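Local coordinates for protein glycosyltransferase Gtf1 (Streptococcus pneumoniae, PDB 4PQG) that is a glycosyltransferase of the GT-B class, with two domains built on parallel sheets and an added antiparallel sheet, and binds uridine-5'-diphosphate, at residues 244-249 with 280-285; 275-280 with 304-309. One frame throughout, in Å; residues are numbered along the deposited sequence.

How the contacts relate
Both contacts belong to one parallel sheet, and their centres lie about 8 Å apart. Contact 1, which is buried, pairs strands 244-248 and 282-285 toward one side of that sheet, next to the outermost strand 308-310; contact 2 joins the loops that lead into 282-285 and 308-310. Val280 is common to both. They are stitched together by probable hydrogen bonds from Val309 N to Phe283 O (2.8 Å) and from Phe283 N to Lys307 O (2.9 Å), and by packing of Phe283 on Pro306. Near the C-terminal end of strand 244-248, the side chain of Val248 is about 6 Å from NAG and about 11 Å from UDP.

Contact 1 of 2, residues 244-249 with 280-285; sequences HLAVVV and VDFFIV
Ala246 places its CB over one face of the Phe282 ring, a CH-pi contact 3.9 Å from the ring centroid and 17° off its normal. Phe282 has CG between its backbone N and carbonyl carbon (chi1 59°), and the ring's far end comes nearer to the other strand; the small methyl of alanine suits the place beneath it. On the opposite side of the sheet the Phe283 ring carries Val280 CG1 over the centre of one face, while Val247 meets it obliquely, with CB 3.7 Å from Phe283 CD1, the two side chains lying side by side. At the edge of the His244 ring, near its plane, is Asp281 OD2. That oxygen takes the Leu245 N-H through its anti lone pair, at 2.7 Å from N, so a carboxylate serves as acceptor just before regular pairing begins. Leu245 O answers by accepting Asp281 N at 2.8 Å and, weakly, Phe282 N. Regular parallel pairing follows: Val247 N to Phe282 O, Ile284 N to Val247 O (2.9 Å), and a nearly straight Val249 N to Ile284 O (2.8 Å, 175° at the hydrogen). Beta-branched Val248 and Ile284 suit extended backbone and touch through CG2 and CD1 at 3.9 Å. Strand 223-226 pairs with the other edge of 244-248, and strand 308-310 flanks 282-285. Phe237 of helix 233-240 packs on Leu245, Val247 and Val280, while Phe274 of helix 271-275, the helix of this beta-alpha-beta unit, and Phe298 of helix 288-301, which follows it, both meet the Phe283 ring.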
# COMPACT_ATOMS: atom_id res chain seq x y z
N HIS A 244 -8.92 -8.58 21.25
CA HIS A 244 -7.48 -8.83 21.24
C HIS A 244 -6.84 -7.88 20.27
O HIS A 244 -7.46 -7.50 19.28
CB HIS A 244 -7.16 -10.26 20.85
CG HIS A 244 -7.82 -11.30 21.73
ND1 HIS A 244 -7.27 -11.74 22.88
CD2 HIS A 244 -9.04 -11.96 21.60
CE1 HIS A 244 -8.09 -12.64 23.46
NE2 HIS A 244 -9.17 -12.79 22.67
N LEU A 245 -5.60 -7.51 20.55
CA LEU A 245 -4.87 -6.52 19.77
C LEU A 245 -3.55 -7.11 19.27
O LEU A 245 -2.71 -7.55 20.07
CB LEU A 245 -4.62 -5.26 20.60
CG LEU A 245 -3.79 -4.15 19.95
CD1 LEU A 245 -4.52 -3.57 18.73
CD2 LEU A 245 -3.44 -3.05 20.94
N ALA A 246 -3.37 -7.11 17.96
CA ALA A 246 -2.10 -7.50 17.34
C ALA A 246 -1.54 -6.30 16.58
O ALA A 246 -2.31 -5.51 16.01
CB ALA A 246 -2.29 -8.69 16.42
N VAL A 247 -0.22 -6.14 16.61
CA VAL A 247 0.48 -5.09 15.85
C VAL A 247 1.41 -5.77 14.85
O VAL A 247 2.27 -6.58 15.24
CB VAL A 247 1.28 -4.14 16.77
CG1 VAL A 247 2.24 -3.25 15.96
CG2 VAL A 247 0.34 -3.31 17.63
N VAL A 248 1.22 -5.46 13.57
CA VAL A 248 2.11 -5.99 12.54
C VAL A 248 3.27 -5.02 12.33
O VAL A 248 3.04 -3.82 12.14
CB VAL A 248 1.37 -6.23 11.22
CG1 VAL A 248 2.30 -6.84 10.18
CG2 VAL A 248 0.20 -7.17 11.45
N VAL A 249 4.48 -5.57 12.39
CA VAL A 249 5.71 -4.83 12.12
C VAL A 249 6.06 -5.06 10.65
O VAL A 249 6.27 -6.20 10.23
CB VAL A 249 6.86 -5.30 13.04
CG1 VAL A 249 8.14 -4.50 12.78
CG2 VAL A 249 6.45 -5.21 14.51
N VAL A 280 -0.49 -4.76 23.98
CA VAL A 280 -0.55 -5.57 22.77
C VAL A 280 -0.51 -7.05 23.14
O VAL A 280 0.38 -7.48 23.87
CB VAL A 280 0.65 -5.23 21.84
CG1 VAL A 280 0.66 -6.08 20.59
CG2 VAL A 280 0.65 -3.75 21.47
N ASP A 281 -1.46 -7.82 22.61
CA ASP A 281 -1.52 -9.27 22.83
C ASP A 281 -0.37 -10.00 22.14
O ASP A 281 0.30 -10.82 22.75
CB ASP A 281 -2.87 -9.83 22.43
CG ASP A 281 -3.98 -9.34 23.34
OD1 ASP A 281 -3.99 -9.74 24.52
OD2 ASP A 281 -4.80 -8.52 22.90
N PHE A 282 -0.12 -9.67 20.86
CA PHE A 282 1.09 -10.13 20.18
C PHE A 282 1.55 -9.23 19.03
O PHE A 282 0.73 -8.58 18.40
CB PHE A 282 0.97 -11.58 19.71
CG PHE A 282 -0.15 -11.83 18.74
CD1 PHE A 282 0.11 -11.96 17.38
CD2 PHE A 282 -1.46 -12.03 19.20
CE1 PHE A 282 -0.92 -12.23 16.49
CE2 PHE A 282 -2.49 -12.30 18.32
CZ PHE A 282 -2.22 -12.41 16.96
N PHE A 283 2.85 -9.20 18.79
CA PHE A 283 3.39 -8.56 17.60
C PHE A 283 3.60 -9.62 16.52
O PHE A 283 3.94 -10.77 16.83
CB PHE A 283 4.70 -7.86 17.90
CG PHE A 283 4.56 -6.69 18.85
CD1 PHE A 283 4.36 -5.40 18.36
CD2 PHE A 283 4.64 -6.88 20.23
CE1 PHE A 283 4.23 -4.33 19.23
CE2 PHE A 283 4.52 -5.81 21.11
CZ PHE A 283 4.32 -4.53 20.60
N ILE A 284 3.37 -9.23 15.26
CA ILE A 284 3.64 -10.08 14.11
C ILE A 284 4.82 -9.51 13.31
O ILE A 284 4.83 -8.31 12.98
CB ILE A 284 2.40 -10.21 13.19
CG1 ILE A 284 1.16 -10.63 14.00
CG2 ILE A 284 2.66 -11.20 12.06
CD1 ILE A 284 -0.12 -10.69 13.16
N VAL A 285 5.82 -10.35 13.02
CA VAL A 285 6.92 -9.98 12.11
C VAL A 285 7.03 -10.99 10.98
O VAL A 285 6.59 -12.12 11.13
CB VAL A 285 8.29 -9.89 12.81
CG1 VAL A 285 8.28 -8.82 13.89
CG2 VAL A 285 8.71 -11.24 13.38

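Contact 2 of 2, residues 275-280 with 304-309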
# COMPACT_ATOMS: atom_id res chain seq x y z
N THR A 275 6.53 1.34 22.94
CA THR A 275 6.45 2.01 24.25
C THR A 275 5.33 1.39 25.10
O THR A 275 5.51 1.13 26.29
CB THR A 275 6.21 3.53 24.08
OG1 THR A 275 7.32 4.10 23.39
CG2 THR A 275 6.04 4.23 25.43
N ASN A 276 4.21 1.10 24.45
CA ASN A 276 3.03 0.57 25.13
C ASN A 276 2.75 -0.90 24.79
O ASN A 276 1.59 -1.30 24.61
CB ASN A 276 1.82 1.45 24.77
CG ASN A 276 2.00 2.88 25.25
OD1 ASN A 276 1.90 3.16 26.44
ND2 ASN A 276 2.30 3.79 24.32
N ALA A 277 3.81 -1.70 24.71
CA ALA A 277 3.71 -3.12 24.33
C ALA A 277 2.91 -3.96 25.32
O ALA A 277 2.36 -4.98 24.95
CB ALA A 277 5.10 -3.73 24.12
N ASP A 278 2.83 -3.50 26.56
CA ASP A 278 1.98 -4.15 27.58
C ASP A 278 0.50 -4.22 27.18
O ASP A 278 -0.25 -5.05 27.70
CB ASP A 278 2.13 -3.45 28.93
CG ASP A 278 1.78 -1.97 28.86
OD1 ASP A 278 2.31 -1.27 27.97
OD2 ASP A 278 0.96 -1.51 29.68
N LYS A 279 0.07 -3.36 26.24
CA LYS A 279 -1.33 -3.34 25.77
C LYS A 279 -1.57 -4.25 24.56
O LYS A 279 -2.72 -4.47 24.17
CB LYS A 279 -1.76 -1.91 25.43
CG LYS A 279 -1.69 -0.92 26.59
CD LYS A 279 -2.57 -1.30 27.78
CE LYS A 279 -2.71 -0.16 28.78
NZ LYS A 279 -1.40 0.44 29.16
N VAL A 280 -0.49 -4.76 23.98
CA VAL A 280 -0.55 -5.57 22.77
C VAL A 280 -0.51 -7.05 23.14
O VAL A 280 0.38 -7.48 23.87
CB VAL A 280 0.65 -5.23 21.84
CG1 VAL A 280 0.66 -6.08 20.59
CG2 VAL A 280 0.65 -3.75 21.47
N HIS A 304 9.09 -4.53 29.07
CA HIS A 304 8.09 -5.45 28.51
C HIS A 304 8.73 -6.68 27.93
O HIS A 304 9.84 -6.62 27.43
CB HIS A 304 7.28 -4.80 27.38
CG HIS A 304 6.76 -3.42 27.70
ND1 HIS A 304 5.86 -3.20 28.67
CD2 HIS A 304 7.02 -2.19 27.11
CE1 HIS A 304 5.56 -1.88 28.71
NE2 HIS A 304 6.27 -1.27 27.75
N GLN A 305 8.01 -7.79 27.96
CA GLN A 305 8.42 -8.99 27.22
C GLN A 305 7.24 -9.52 26.46
O GLN A 305 6.62 -10.50 26.87
CB GLN A 305 9.02 -10.07 28.14
CG GLN A 305 10.52 -10.00 28.36
CD GLN A 305 11.33 -9.35 27.23
OE1 GLN A 305 11.37 -9.81 26.07
NE2 GLN A 305 12.00 -8.27 27.58
N PRO A 306 6.92 -8.88 25.33
CA PRO A 306 5.71 -9.21 24.61
C PRO A 306 5.86 -10.50 23.82
O PRO A 306 6.98 -10.95 23.58
CB PRO A 306 5.52 -8.02 23.67
CG PRO A 306 6.89 -7.50 23.43
CD PRO A 306 7.75 -7.90 24.60
N LYS A 307 4.73 -11.08 23.45
CA LYS A 307 4.70 -12.22 22.56
C LYS A 307 4.93 -11.72 21.14
O LYS A 307 4.35 -10.72 20.72
CB LYS A 307 3.35 -12.94 22.65
CG LYS A 307 3.23 -14.09 21.67
CD LYS A 307 2.05 -14.99 21.97
CE LYS A 307 2.24 -16.32 21.25
NZ LYS A 307 1.05 -17.21 21.37
N ILE A 308 5.80 -12.42 20.42
CA ILE A 308 6.13 -12.05 19.04
C ILE A 308 6.03 -13.29 18.17
O ILE A 308 6.70 -14.28 18.43
CB ILE A 308 7.54 -11.45 18.93
CG1 ILE A 308 7.68 -10.21 19.83
CG2 ILE A 308 7.88 -11.15 17.48
CD1 ILE A 308 9.08 -9.64 19.86
N VAL A 309 5.20 -13.23 17.14
CA VAL A 309 5.01 -14.39 16.27
C VAL A 309 5.51 -14.05 14.87
O VAL A 309 5.37 -12.91 14.42
CB VAL A 309 3.53 -14.89 16.27
CG1 VAL A 309 2.56 -13.81 15.84
CG2 VAL A 309 3.35 -16.12 15.39
O HOH W 1 2.37 -9.97 24.44
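His304 reaches the C-terminal end of helix 271-275 and gives its NE2 hydrogen to Thr275 O, at 2.9 Å. Its CG stands beside the backbone N and anti to the carbonyl carbon (chi1 -48°), and the imidazole lies with one face toward the backbone N atoms of Ala277 and Asp278. The bond bends to 144° at the hydrogen, and the donor sits well above the plane of the Thr275 carbonyl. Histidine suits the place because one flat group can supply an N-H at its rim for the carbonyl and a flat face to set against the backbone of the turn. Ala277 adds its compact CB, 3.9 Å from His304 CD2 and 4.2 Å from Pro306 CG, and so bridges the imidazole and the proline ring. Asp278 holds CG between its backbone N and carbonyl carbon (chi1 58°), with the carboxylate almost parallel to the imidazole and OD1 3.4 Å from His304 CE1. Its OD2 forms a salt bridge with Lys279 NZ at 3.1 Å. Charged Asp278 and Lys279 fit this exposed side, whereas Ala277 and Pro306 are buried against Phe283 and Phe298. One water accepts from Lys307 N at 2.8 Å and lies 3.2 Å from Val280 O. The turn itself is a 3-10 segment in which Lys279 N bonds to Asn276 O. Two helix-to-strand loops thus meet at the N-terminal ends of neighbouring parallel strands, a setting characteristic of the Rossmann-like domains of GT-B proteins.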